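Local coordinates for protein polysaccharide deacetylase (Bacillus anthracis, PDB 2J13) that probably removes acetyl groups from peptidoglycan of the bacterial cell wall, as a zinc-binding carbohydrate esterase of family 4, at residues A[68-73]-A[101-106]; A[75-80]-A[84-89]; A[148-153]-A[240-245]. One frame throughout, in Å; residues are numbered along the deposited sequence.

Contact 1 of 3, residues A[68-73]-A[101-106]; sequences GYTGKI and LRMKDE
The guanidinium of Arg102, which reaches across to Gly71, is gripped at all three nitrogens. NE meets OE2 of Glu106, one helical turn on, at 2.8 Å along a nearly straight N-H. NH2 of Arg102 is shared: OE1 of Glu106 takes it at 3.0 Å in a more bent bond, OE2 of Glu106 only weakly, and Asp75 adds a second carboxylate. NH1 of Arg102 crosses to the carbonyl O of Gly71, in the first turn of helix 70-80, at 3.1 Å; that bond is bent, 140° at the hydrogen, and the oxygen sits 27° out of the guanidinium plane. Glu106, held side-on by two nitrogens, probably does most to set the rotation of the group, with Asp75 and Gly71 O at the other nitrogens. A bend at chi3 of Arg102 (63°) folds its end back to the carboxylate. Lys78 brings a second cation to Glu106, a network that probably favours the charged forms of all four. Apart from these bonds, CE of Met103 meets CG2 of Thr70 at 4.2 Å, their side chains crossing at about a right angle; the Thr70 hydroxyl is hydrogen-bonded to Glu66. The two helices pack side by side on the outside of the distorted (beta/alpha) barrel of family 4 carbohydrate esterases.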
ATOM      1  N   GLY A  68      -8.254 -14.817   7.075  1.00 35.63           N
ATOM      2  CA  GLY A  68      -7.679 -16.136   7.387  1.00 35.32           C
ATOM      3  C   GLY A  68      -6.796 -16.714   6.286  1.00 34.82           C
ATOM      4  O   GLY A  68      -6.357 -17.887   6.360  1.00 34.86           O
ATOM      5  N   TYR A  69      -6.495 -15.911   5.270  1.00 32.49           N
ATOM      6  CA  TYR A  69      -5.689 -16.400   4.133  1.00 31.50           C
ATOM      7  C   TYR A  69      -4.357 -15.665   3.936  1.00 30.04           C
ATOM      8  O   TYR A  69      -3.620 -15.955   3.002  1.00 27.31           O
ATOM      9  CB  TYR A  69      -6.552 -16.344   2.874  1.00 33.26           C
ATOM     10  CG  TYR A  69      -7.816 -17.130   3.081  1.00 34.84           C
ATOM     11  CD1 TYR A  69      -7.767 -18.513   3.145  1.00 37.27           C
ATOM     12  CD2 TYR A  69      -9.040 -16.497   3.285  1.00 35.11           C
ATOM     13  CE1 TYR A  69      -8.896 -19.260   3.382  1.00 37.93           C
ATOM     14  CE2 TYR A  69     -10.211 -17.257   3.523  1.00 36.46           C
ATOM     15  CZ  TYR A  69     -10.110 -18.634   3.562  1.00 37.15           C
ATOM     16  OH  TYR A  69     -11.208 -19.443   3.784  1.00 37.31           O
ATOM     17  N   THR A  70      -4.056 -14.680   4.784  1.00 28.67           N
ATOM     18  CA  THR A  70      -2.814 -13.953   4.600  1.00 27.50           C
ATOM     19  C   THR A  70      -1.592 -14.875   4.706  1.00 27.18           C
ATOM     20  O   THR A  70      -0.621 -14.660   4.022  1.00 26.00           O
ATOM     21  CB  THR A  70      -2.731 -12.761   5.537  1.00 27.64           C
ATOM     22  OG1 THR A  70      -3.896 -11.929   5.303  1.00 28.47           O
ATOM     23  CG2 THR A  70      -1.441 -11.976   5.304  1.00 27.86           C
ATOM     24  N   GLY A  71      -1.635 -15.889   5.565  1.00 27.93           N
ATOM     25  CA  GLY A  71      -0.508 -16.821   5.675  1.00 28.53           C
ATOM     26  C   GLY A  71      -0.297 -17.591   4.381  1.00 29.09           C
ATOM     27  O   GLY A  71       0.839 -17.861   3.992  1.00 30.35           O
ATOM     28  N   LYS A  72      -1.387 -17.934   3.715  1.00 30.10           N
ATOM     29  CA  LYS A  72      -1.329 -18.628   2.413  1.00 30.68           C
ATOM     30  C   LYS A  72      -0.787 -17.711   1.312  1.00 29.76           C
ATOM     31  O   LYS A  72      -0.012 -18.163   0.474  1.00 29.83           O
ATOM     32  CB  LYS A  72      -2.706 -19.191   2.043  1.00 32.19           C
ATOM     33  CG  LYS A  72      -3.118 -20.401   2.889  1.00 36.08           C
ATOM     34  CD  LYS A  72      -4.626 -20.627   2.834  1.00 41.17           C
ATOM     35  CE  LYS A  72      -5.019 -22.109   2.887  1.00 43.22           C
ATOM     36  NZ  LYS A  72      -6.457 -22.343   2.540  1.00 45.17           N
ATOM     37  N   ILE A  73      -1.176 -16.426   1.322  1.00 27.56           N
ATOM     38  CA  ILE A  73      -0.574 -15.417   0.431  1.00 26.93           C
ATOM     39  C   ILE A  73       0.926 -15.345   0.669  1.00 26.19           C
ATOM     40  O   ILE A  73       1.728 -15.349  -0.272  1.00 25.85           O
ATOM     41  CB  ILE A  73      -1.219 -13.991   0.658  1.00 26.65           C
ATOM     42  CG1 ILE A  73      -2.642 -13.973   0.146  1.00 28.70           C
ATOM     43  CG2 ILE A  73      -0.413 -12.901   0.003  1.00 26.27           C
ATOM     44  CD1 ILE A  73      -2.794 -14.103  -1.303  1.00 30.73           C
ATOM     45  N   LEU A 101       5.100 -10.255  11.817  1.00 28.62           N
ATOM     46  CA  LEU A 101       6.458 -10.699  11.885  1.00 30.09           C
ATOM     47  C   LEU A 101       6.870 -11.506  10.653  1.00 29.99           C
ATOM     48  O   LEU A 101       8.012 -11.415  10.231  1.00 31.00           O
ATOM     49  CB  LEU A 101       6.667 -11.484  13.186  1.00 30.51           C
ATOM     50  CG  LEU A 101       6.610 -10.536  14.389  1.00 33.00           C
ATOM     51  CD1 LEU A 101       6.558 -11.321  15.688  1.00 36.46           C
ATOM     52  CD2 LEU A 101       7.827  -9.625  14.375  1.00 34.57           C
ATOM     53  N   ARG A 102       5.964 -12.290  10.087  1.00 30.06           N
ATOM     54  CA  ARG A 102       6.245 -12.965   8.797  1.00 29.25           C
ATOM     55  C   ARG A 102       6.510 -11.946   7.705  1.00 28.52           C
ATOM     56  O   ARG A 102       7.367 -12.109   6.858  1.00 27.43           O
ATOM     57  CB  ARG A 102       5.075 -13.852   8.360  1.00 29.81           C
ATOM     58  CG  ARG A 102       4.909 -15.144   9.171  1.00 31.46           C
ATOM     59  CD  ARG A 102       4.065 -16.153   8.464  1.00 32.00           C
ATOM     60  NE  ARG A 102       4.680 -16.590   7.216  1.00 31.60           N
ATOM     61  CZ  ARG A 102       4.050 -17.282   6.273  1.00 31.16           C
ATOM     62  NH1 ARG A 102       2.792 -17.643   6.429  1.00 31.97           N
ATOM     63  NH2 ARG A 102       4.689 -17.619   5.168  1.00 32.85           N
ATOM     64  N   MET A 103       5.737 -10.865   7.687  1.00 27.56           N
ATOM     65  CA  MET A 103       5.943  -9.865   6.659  1.00 27.11           C
ATOM     66  C   MET A 103       7.373  -9.311   6.689  1.00 28.09           C
ATOM     67  O   MET A 103       8.050  -9.232   5.655  1.00 28.50           O
ATOM     68  CB  MET A 103       4.896  -8.756   6.816  1.00 27.57           C
ATOM     69  CG  MET A 103       3.473  -9.203   6.494  1.00 25.57           C
ATOM     70  SD  MET A 103       2.306  -7.910   7.056  1.00 25.83           S
ATOM     71  CE  MET A 103       0.721  -8.756   6.879  1.00 27.86           C
ATOM     72  N   LYS A 104       7.852  -8.970   7.881  1.00 28.40           N
ATOM     73  CA  LYS A 104       9.193  -8.408   8.024  0.50 29.53           C
ATOM     74  C   LYS A 104      10.262  -9.472   7.777  1.00 29.75           C
ATOM     75  O   LYS A 104      11.224  -9.212   7.070  1.00 28.53           O
ATOM     76  CB  LYS A 104       9.372  -7.775   9.405  0.50 30.27           C
ATOM     77  CG  LYS A 104      10.763  -7.194   9.674  0.50 31.50           C
ATOM     78  CD  LYS A 104      11.649  -8.166  10.474  0.50 32.31           C
ATOM     79  CE  LYS A 104      12.901  -7.511  10.999  0.50 31.49           C
ATOM     80  NZ  LYS A 104      13.964  -7.321   9.973  0.50 31.35           N
ATOM     81  N   ASP A 105      10.055 -10.647   8.340  1.00 30.60           N
ATOM     82  CA  ASP A 105      11.042 -11.735   8.290  1.00 32.77           C
ATOM     83  C   ASP A 105      11.210 -12.300   6.899  1.00 32.69           C
ATOM     84  O   ASP A 105      12.307 -12.761   6.554  1.00 33.82           O
ATOM     85  CB  ASP A 105      10.664 -12.849   9.274  1.00 33.88           C
ATOM     86  CG  ASP A 105      10.765 -12.413  10.739  1.00 37.85           C
ATOM     87  OD1 ASP A 105      11.396 -11.365  11.027  1.00 43.89           O
ATOM     88  OD2 ASP A 105      10.195 -13.105  11.616  1.00 42.57           O
ATOM     89  N   GLU A 106      10.153 -12.259   6.086  1.00 31.62           N
ATOM     90  CA  GLU A 106      10.203 -12.826   4.724  1.00 30.92           C
ATOM     91  C   GLU A 106      10.439 -11.816   3.587  1.00 30.35           C
ATOM     92  O   GLU A 106      10.193 -12.116   2.417  1.00 31.15           O
ATOM     93  CB  GLU A 106       8.969 -13.687   4.484  1.00 30.74           C
ATOM     94  CG  GLU A 106       8.858 -14.790   5.553  1.00 31.48           C
ATOM     95  CD  GLU A 106       7.570 -15.562   5.574  1.00 32.19           C
ATOM     96  OE1 GLU A 106       6.782 -15.490   4.600  1.00 31.67           O
ATOM     97  OE2 GLU A 106       7.366 -16.306   6.593  1.00 35.09           O
TER

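Contact 2 of 3, residues A[75-80]-A[84-89]; sequences DVLKEK and ATFFVT
Apolar contact alone joins these two segments, and it runs through one methyl group. CD1 of Leu77, on helix 70-80, lies 3.7 Å from CZ of Phe86 and 4.0 Å from CB of Ala84, both on strand 84-88. Leu77 has CG anti to its carbonyl carbon (chi1 -65°) and CD1 extended beyond it (chi2 174°), which carries that methyl out from the helix to the strand. It arrives at the edge of the Phe86 ring, near the ring plane, and CE1 of Phe86 is a little farther from it than CZ, at 4.1 Å; the approach is therefore to the far end of the ring and not over a face. Leu77 and Phe86 reach for each other from opposite directions, while Ala84, two residues before Phe86 and on the same side of the strand, adds a methyl that meets the same CD1 of Leu77.

Aromatic neighbours also meet the Phe86 ring: Phe61 with planes about 10° apart, His108 edge-to-face. Leu221 of helix 217-230 and Leu59 of strand 56-63 also touch Leu77.

Hydrogen bonding serves each element separately. Within the helix, Glu79 N bonds to Asp75 O at 3.0 Å and Lys80 N to Val76 O at 2.9 Å, whereas the strand pairs with its neighbours, Ala84 and Phe86 bonding to Ile109 and Thr85 to Leu59.

All three touching residues are buried, and helix and strand belong to the beta-alpha-beta unit 56-63, 70-80, 84-88. With 90 Å² buried and no polar bond between the segments to fix an angle, the contact probably adds burial and fit, while charged residues of the same helix, Asp75 and Lys78, are paired with Arg102 and Glu106.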
ATOM      1  N   ASP A  75       2.857 -17.534   1.915  1.00 27.79           N
ATOM      2  CA  ASP A  75       3.506 -18.787   1.439  1.00 29.12           C
ATOM      3  C   ASP A  75       3.789 -18.710  -0.082  1.00 28.64           C
ATOM      4  O   ASP A  75       4.857 -19.115  -0.556  1.00 29.66           O
ATOM      5  CB  ASP A  75       2.625 -19.992   1.741  1.00 30.30           C
ATOM      6  CG  ASP A  75       2.540 -20.339   3.226  1.00 32.57           C
ATOM      7  OD1 ASP A  75       3.400 -19.912   4.018  1.00 35.20           O
ATOM      8  OD2 ASP A  75       1.599 -21.088   3.597  1.00 37.74           O
ATOM      9  N   VAL A  76       2.799 -18.255  -0.851  1.00 28.26           N
ATOM     10  CA  VAL A  76       2.965 -18.069  -2.286  1.00 27.20           C
ATOM     11  C   VAL A  76       4.107 -17.081  -2.581  1.00 26.14           C
ATOM     12  O   VAL A  76       4.976 -17.338  -3.389  1.00 24.92           O
ATOM     13  CB  VAL A  76       1.674 -17.618  -2.979  1.00 26.96           C
ATOM     14  CG1 VAL A  76       1.953 -17.229  -4.408  1.00 26.31           C
ATOM     15  CG2 VAL A  76       0.586 -18.693  -2.902  1.00 26.92           C
ATOM     16  N   LEU A  77       4.117 -15.924  -1.926  1.00 25.75           N
ATOM     17  CA  LEU A  77       5.147 -14.923  -2.198  1.00 25.37           C
ATOM     18  C   LEU A  77       6.562 -15.436  -1.902  1.00 27.21           C
ATOM     19  O   LEU A  77       7.518 -15.102  -2.610  1.00 26.62           O
ATOM     20  CB  LEU A  77       4.857 -13.647  -1.367  1.00 24.90           C
ATOM     21  CG  LEU A  77       3.557 -12.931  -1.742  1.00 24.32           C
ATOM     22  CD1 LEU A  77       3.309 -11.757  -0.715  1.00 23.60           C
ATOM     23  CD2 LEU A  77       3.619 -12.430  -3.162  1.00 24.74           C
ATOM     24  N   LYS A  78       6.672 -16.261  -0.867  1.00 28.93           N
ATOM     25  CA  LYS A  78       7.930 -16.860  -0.477  1.00 30.91           C
ATOM     26  C   LYS A  78       8.393 -17.884  -1.532  1.00 31.26           C
ATOM     27  O   LYS A  78       9.543 -17.877  -1.903  1.00 31.19           O
ATOM     28  CB  LYS A  78       7.754 -17.532   0.882  1.00 31.35           C
ATOM     29  CG  LYS A  78       9.006 -18.171   1.494  1.00 33.80           C
ATOM     30  CD  LYS A  78       8.593 -18.903   2.754  1.00 36.27           C
ATOM     31  CE  LYS A  78       9.434 -18.552   3.959  1.00 41.53           C
ATOM     32  NZ  LYS A  78       8.662 -18.706   5.260  1.00 44.06           N
ATOM     33  N   GLU A  79       7.459 -18.704  -2.004  1.00 31.66           N
ATOM     34  CA  GLU A  79       7.732 -19.727  -3.019  0.50 32.52           C
ATOM     35  C   GLU A  79       8.196 -19.102  -4.318  1.00 32.06           C
ATOM     36  O   GLU A  79       9.139 -19.594  -4.963  1.00 32.59           O
ATOM     37  CB  GLU A  79       6.476 -20.550  -3.290  0.50 32.61           C
ATOM     38  CG  GLU A  79       6.135 -21.548  -2.192  0.50 33.65           C
ATOM     39  CD  GLU A  79       5.077 -22.565  -2.599  0.50 34.56           C
ATOM     40  OE1 GLU A  79       4.750 -22.673  -3.811  0.50 35.72           O
ATOM     41  OE2 GLU A  79       4.563 -23.265  -1.691  0.50 36.81           O
ATOM     42  N   LYS A  80       7.521 -18.028  -4.708  1.00 30.75           N
ATOM     43  CA  LYS A  80       7.753 -17.370  -5.961  1.00 30.25           C
ATOM     44  C   LYS A  80       8.807 -16.281  -5.895  1.00 29.14           C
ATOM     45  O   LYS A  80       9.129 -15.691  -6.918  1.00 28.59           O
ATOM     46  CB  LYS A  80       6.442 -16.757  -6.476  1.00 30.32           C
ATOM     47  CG  LYS A  80       5.314 -17.740  -6.666  1.00 32.15           C
ATOM     48  CD  LYS A  80       5.595 -18.726  -7.754  1.00 34.73           C
ATOM     49  CE  LYS A  80       4.398 -19.608  -7.970  1.00 37.30           C
ATOM     50  NZ  LYS A  80       4.647 -20.522  -9.112  1.00 37.88           N
ATOM     51  N   ALA A  84       6.254  -7.757  -1.727  1.00 21.13           N
ATOM     52  CA  ALA A  84       5.022  -6.976  -1.656  1.00 19.78           C
ATOM     53  C   ALA A  84       5.100  -5.985  -0.511  1.00 19.74           C
ATOM     54  O   ALA A  84       5.933  -6.122   0.397  1.00 19.45           O
ATOM     55  CB  ALA A  84       3.842  -7.899  -1.455  1.00 20.48           C
ATOM     56  N   THR A  85       4.255  -4.957  -0.572  1.00 18.36           N
ATOM     57  CA  THR A  85       4.006  -4.081   0.564  1.00 17.60           C
ATOM     58  C   THR A  85       2.605  -4.411   1.104  1.00 17.25           C
ATOM     59  O   THR A  85       1.642  -4.481   0.329  1.00 18.59           O
ATOM     60  CB  THR A  85       4.117  -2.565   0.248  1.00 18.38           C
ATOM     61  OG1 THR A  85       5.474  -2.229  -0.065  1.00 20.95           O
ATOM     62  CG2 THR A  85       3.651  -1.702   1.445  1.00 17.87           C
ATOM     63  N   PHE A  86       2.515  -4.589   2.423  1.00 16.93           N
ATOM     64  CA  PHE A  86       1.280  -4.806   3.165  1.00 17.43           C
ATOM     65  C   PHE A  86       1.028  -3.535   3.976  1.00 17.22           C
ATOM     66  O   PHE A  86       1.800  -3.219   4.894  1.00 17.03           O
ATOM     67  CB  PHE A  86       1.418  -5.999   4.115  1.00 18.99           C
ATOM     68  CG  PHE A  86       1.594  -7.319   3.399  1.00 20.01           C
ATOM     69  CD1 PHE A  86       2.841  -7.726   2.990  1.00 21.24           C
ATOM     70  CD2 PHE A  86       0.500  -8.105   3.111  1.00 20.34           C
ATOM     71  CE1 PHE A  86       3.002  -8.919   2.297  1.00 21.67           C
ATOM     72  CE2 PHE A  86       0.657  -9.337   2.436  1.00 19.93           C
ATOM     73  CZ  PHE A  86       1.930  -9.725   2.055  1.00 20.92           C
ATOM     74  N   PHE A  87      -0.046  -2.827   3.623  1.00 16.17           N
ATOM     75  CA  PHE A  87      -0.457  -1.611   4.321  1.00 16.05           C
ATOM     76  C   PHE A  87      -1.362  -2.013   5.451  1.00 16.75           C
ATOM     77  O   PHE A  87      -2.476  -2.437   5.218  1.00 19.63           O
ATOM     78  CB  PHE A  87      -1.193  -0.645   3.353  1.00 16.01           C
ATOM     79  CG  PHE A  87      -0.295  -0.033   2.354  1.00 15.29           C
ATOM     80  CD1 PHE A  87       0.429   1.104   2.647  1.00 15.92           C
ATOM     81  CD2 PHE A  87      -0.199  -0.571   1.055  1.00 15.59           C
ATOM     82  CE1 PHE A  87       1.306   1.661   1.697  1.00 16.27           C
ATOM     83  CE2 PHE A  87       0.693  -0.026   0.141  1.00 17.44           C
ATOM     84  CZ  PHE A  87       1.429   1.116   0.459  1.00 17.27           C
ATOM     85  N   VAL A  88      -0.865  -1.905   6.681  1.00 17.13           N
ATOM     86  CA  VAL A  88      -1.549  -2.425   7.885  1.00 17.47           C
ATOM     87  C   VAL A  88      -2.207  -1.336   8.740  1.00 17.72           C
ATOM     88  O   VAL A  88      -1.708  -0.215   8.827  1.00 17.37           O
ATOM     89  CB  VAL A  88      -0.567  -3.264   8.788  1.00 18.73           C
ATOM     90  CG1 VAL A  88       0.039  -4.417   7.951  1.00 18.33           C
ATOM     91  CG2 VAL A  88       0.503  -2.362   9.381  1.00 18.49           C
ATOM     92  N   THR A  89      -3.326  -1.681   9.369  1.00 19.23           N
ATOM     93  CA  THR A  89      -3.939  -0.799  10.361  1.00 20.44           C
ATOM     94  C   THR A  89      -3.515  -1.183  11.795  1.00 22.57           C
ATOM     95  O   THR A  89      -2.921  -2.223  12.026  1.00 22.90           O
ATOM     96  CB  THR A  89      -5.456  -0.866  10.294  1.00 21.50           C
ATOM     97  OG1 THR A  89      -5.921  -2.171  10.685  1.00 22.34           O
ATOM     98  CG2 THR A  89      -5.984  -0.495   8.878  1.00 20.68           C
TER

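Contact 3 of 3, residues A[148-153]-A[240-245]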
ATOM      1  N   VAL A 148       9.345   3.567   8.020  1.00 24.02           N
ATOM      2  CA  VAL A 148       7.992   3.403   7.482  1.00 22.83           C
ATOM      3  C   VAL A 148       7.778   4.604   6.559  1.00 23.00           C
ATOM      4  O   VAL A 148       7.480   5.710   7.022  1.00 23.99           O
ATOM      5  CB  VAL A 148       6.934   3.332   8.583  1.00 23.09           C
ATOM      6  CG1 VAL A 148       5.533   3.252   7.989  1.00 22.31           C
ATOM      7  CG2 VAL A 148       7.188   2.127   9.559  1.00 22.40           C
ATOM      8  N   LYS A 149       7.922   4.394   5.257  1.00 22.43           N
ATOM      9  CA  LYS A 149       7.960   5.457   4.253  0.50 22.55           C
ATOM     10  C   LYS A 149       6.635   5.637   3.511  1.00 21.65           C
ATOM     11  O   LYS A 149       6.409   6.662   2.882  1.00 22.97           O
ATOM     12  CB  LYS A 149       9.012   5.111   3.187  0.50 22.99           C
ATOM     13  CG  LYS A 149      10.484   5.041   3.670  0.50 24.36           C
ATOM     14  CD  LYS A 149      11.423   5.425   2.530  0.50 25.73           C
ATOM     15  CE  LYS A 149      11.408   4.417   1.376  0.50 25.59           C
ATOM     16  NZ  LYS A 149      12.052   4.849   0.046  0.50 25.62           N
ATOM     17  N   TYR A 150       5.786   4.612   3.547  1.00 19.75           N
ATOM     18  CA  TYR A 150       4.644   4.502   2.619  1.00 19.08           C
ATOM     19  C   TYR A 150       3.321   4.515   3.378  1.00 19.06           C
ATOM     20  O   TYR A 150       3.093   3.686   4.241  1.00 19.30           O
ATOM     21  CB  TYR A 150       4.773   3.239   1.763  1.00 20.25           C
ATOM     22  CG  TYR A 150       6.114   3.156   1.090  1.00 21.11           C
ATOM     23  CD1 TYR A 150       6.495   4.086   0.130  1.00 22.45           C
ATOM     24  CD2 TYR A 150       7.024   2.171   1.435  1.00 22.77           C
ATOM     25  CE1 TYR A 150       7.757   4.023  -0.465  1.00 22.68           C
ATOM     26  CE2 TYR A 150       8.253   2.110   0.859  1.00 21.61           C
ATOM     27  CZ  TYR A 150       8.625   3.039  -0.083  1.00 22.84           C
ATOM     28  OH  TYR A 150       9.890   2.963  -0.660  1.00 25.47           O
ATOM     29  N   VAL A 151       2.435   5.428   2.981  1.00 18.01           N
ATOM     30  CA  VAL A 151       1.095   5.521   3.533  1.00 17.25           C
ATOM     31  C   VAL A 151       0.096   5.298   2.410  1.00 17.73           C
ATOM     32  O   VAL A 151       0.242   5.885   1.362  1.00 18.85           O
ATOM     33  CB  VAL A 151       0.869   6.899   4.204  1.00 17.64           C
ATOM     34  CG1 VAL A 151      -0.606   7.141   4.444  1.00 19.55           C
ATOM     35  CG2 VAL A 151       1.688   6.953   5.498  1.00 18.50           C
ATOM     36  N   ARG A 152      -0.915   4.478   2.643  1.00 17.62           N
ATOM     37  CA  ARG A 152      -2.089   4.412   1.749  1.00 17.37           C
ATOM     38  C   ARG A 152      -3.334   4.825   2.557  1.00 17.95           C
ATOM     39  O   ARG A 152      -3.665   4.213   3.578  1.00 17.91           O
ATOM     40  CB  ARG A 152      -2.271   3.013   1.192  1.00 18.05           C
ATOM     41  CG  ARG A 152      -3.424   2.893   0.203  1.00 18.33           C
ATOM     42  CD  ARG A 152      -3.416   1.607  -0.508  1.00 18.55           C
ATOM     43  NE  ARG A 152      -2.420   1.570  -1.558  1.00 19.20           N
ATOM     44  CZ  ARG A 152      -2.004   0.440  -2.115  1.00 17.48           C
ATOM     45  NH1 ARG A 152      -2.400  -0.723  -1.620  1.00 17.70           N
ATOM     46  NH2 ARG A 152      -1.131   0.490  -3.080  1.00 19.67           N
ATOM     47  N   PRO A 153      -4.025   5.886   2.126  1.00 19.29           N
ATOM     48  CA  PRO A 153      -5.177   6.334   2.882  1.00 19.70           C
ATOM     49  C   PRO A 153      -6.342   5.354   2.907  1.00 19.94           C
ATOM     50  O   PRO A 153      -6.632   4.701   1.877  1.00 19.73           O
ATOM     51  CB  PRO A 153      -5.613   7.630   2.133  1.00 21.51           C
ATOM     52  CG  PRO A 153      -4.592   7.967   1.274  1.00 20.73           C
ATOM     53  CD  PRO A 153      -3.764   6.759   0.971  1.00 19.70           C
ATOM     54  N   ASP A 240      12.195  -0.061  -4.793  1.00 30.31           N
ATOM     55  CA  ASP A 240      12.697  -0.114  -6.176  1.00 30.98           C
ATOM     56  C   ASP A 240      12.027   0.958  -7.030  1.00 31.28           C
ATOM     57  O   ASP A 240      12.672   1.611  -7.878  1.00 32.60           O
ATOM     58  CB  ASP A 240      12.424  -1.489  -6.813  1.00 30.19           C
ATOM     59  CG  ASP A 240      13.155  -2.627  -6.135  1.00 33.28           C
ATOM     60  OD1 ASP A 240      14.336  -2.425  -5.761  1.00 35.79           O
ATOM     61  OD2 ASP A 240      12.578  -3.754  -6.006  1.00 34.22           O
ATOM     62  N   LEU A 241      10.732   1.169  -6.796  1.00 30.82           N
ATOM     63  CA  LEU A 241       9.967   2.151  -7.531  1.00 31.71           C
ATOM     64  C   LEU A 241      10.617   3.519  -7.358  1.00 33.42           C
ATOM     65  O   LEU A 241      10.884   4.208  -8.341  1.00 32.99           O
ATOM     66  CB  LEU A 241       8.510   2.217  -7.043  1.00 31.64           C
ATOM     67  CG  LEU A 241       7.609   3.087  -7.930  1.00 32.18           C
ATOM     68  CD1 LEU A 241       6.149   2.610  -7.950  1.00 29.91           C
ATOM     69  CD2 LEU A 241       7.698   4.563  -7.507  1.00 32.96           C
ATOM     70  N   VAL A 242      10.836   3.897  -6.107  1.00 34.61           N
ATOM     71  CA  VAL A 242      11.431   5.196  -5.815  1.00 36.58           C
ATOM     72  C   VAL A 242      12.788   5.342  -6.531  1.00 39.02           C
ATOM     73  O   VAL A 242      13.062   6.382  -7.152  1.00 38.89           O
ATOM     74  CB  VAL A 242      11.550   5.412  -4.289  1.00 36.42           C
ATOM     75  CG1 VAL A 242      12.363   6.674  -3.980  1.00 35.39           C
ATOM     76  CG2 VAL A 242      10.164   5.537  -3.685  1.00 35.36           C
ATOM     77  N   LYS A 243      13.625   4.308  -6.456  1.00 41.92           N
ATOM     78  CA  LYS A 243      14.913   4.306  -7.176  1.00 44.47           C
ATOM     79  C   LYS A 243      14.760   4.333  -8.700  1.00 46.49           C
ATOM     80  O   LYS A 243      15.552   4.996  -9.378  1.00 47.22           O
ATOM     81  CB  LYS A 243      15.758   3.105  -6.781  1.00 45.01           C
ATOM     82  CG  LYS A 243      16.194   3.109  -5.325  1.00 47.28           C
ATOM     83  CD  LYS A 243      16.744   1.741  -4.911  1.00 50.20           C
ATOM     84  CE  LYS A 243      16.815   1.587  -3.395  1.00 52.25           C
ATOM     85  NZ  LYS A 243      17.181   0.198  -2.975  1.00 54.34           N
ATOM     86  N   SER A 244      13.769   3.614  -9.239  1.00 48.43           N
ATOM     87  CA  SER A 244      13.411   3.687 -10.678  1.00 50.22           C
ATOM     88  C   SER A 244      13.196   5.125 -11.113  1.00 51.30           C
ATOM     89  O   SER A 244      13.130   5.424 -12.314  1.00 51.81           O
ATOM     90  CB  SER A 244      12.127   2.903 -10.998  1.00 50.44           C
ATOM     91  OG  SER A 244      10.959   3.743 -10.937  1.00 52.15           O
ATOM     92  N   ASN A 245      13.006   5.995 -10.126  1.00 52.28           N
ATOM     93  CA  ASN A 245      13.161   7.420 -10.298  1.00 53.53           C
ATOM     94  C   ASN A 245      11.915   8.049 -10.907  1.00 53.91           C
ATOM     95  O   ASN A 245      10.962   8.353 -10.181  1.00 54.62           O
ATOM     96  CB  ASN A 245      14.419   7.718 -11.124  1.00 53.68           C
ATOM     97  CG  ASN A 245      15.114   8.946 -10.671  1.00 54.90           C
ATOM     98  OD1 ASN A 245      16.210   8.881 -10.110  1.00 55.68           O
ATOM     99  ND2 ASN A 245      14.475  10.092 -10.882  1.00 57.41           N
TER
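Val242 of the C-terminal helix 238-243 packs against Tyr150 of strand 150-151, part of the distorted (beta/alpha) barrel of this family; the backbone of segment 148-153 bonds to Asn112 on one strand and to Tyr172 and Val174 on another. The closer-packed part is the buried tyrosine, where CG2 of Val242 stands 4.3 Å from CE1 of Tyr150, at the ring edge and near its plane. Chi1 of Val242 (171°) leaves CG2 anti to the carbonyl carbon, and this is the branch that touches. CB of Lys149 lies over one face of the same ring, 3.7 Å above its plane.

The looser side is the partly exposed Lys149. Its side chain was modelled in two conformations, so the place of NZ near Val242 is doubtful. Val242 is itself partly exposed, no hydrogen bond crosses between the segments, and the joint burial is only 87 Å². Farther along the strand segment, Arg152 O bonds ND1 of the zinc ligand His113, which makes this segment second shell to the metal. At the contact itself, the phenol oxygen of Tyr150 is hydrogen-bonded to OD1 of Asp239, just before the helical segment, and CG2 of Val242 lies 4.0 Å from OH of Tyr150.

How the contacts relate
Contacts 1 and 2 are neighbours, their centres 6 Å apart, and both use helix 70-80; along the chain contact 2 is nested inside the loop closed by contact 1. They touch through packing as well as charge, SD of Met103 lying 3.6 Å from CB of Phe86, so helix 97-105, helix 70-80 and strand 84-88 form one continuous packed region. Contact 3 follows in sequence, its centre about 16 Å from that of contact 2 and 20 Å from that of contact 1. CD2 of Phe87 approaches NH1 of Arg152 at 3.5 Å. Strand 84-88 thus packs on segment 148-153, which bonds the zinc ligand His113, so all three contacts lie round the barrel that carries the metal site.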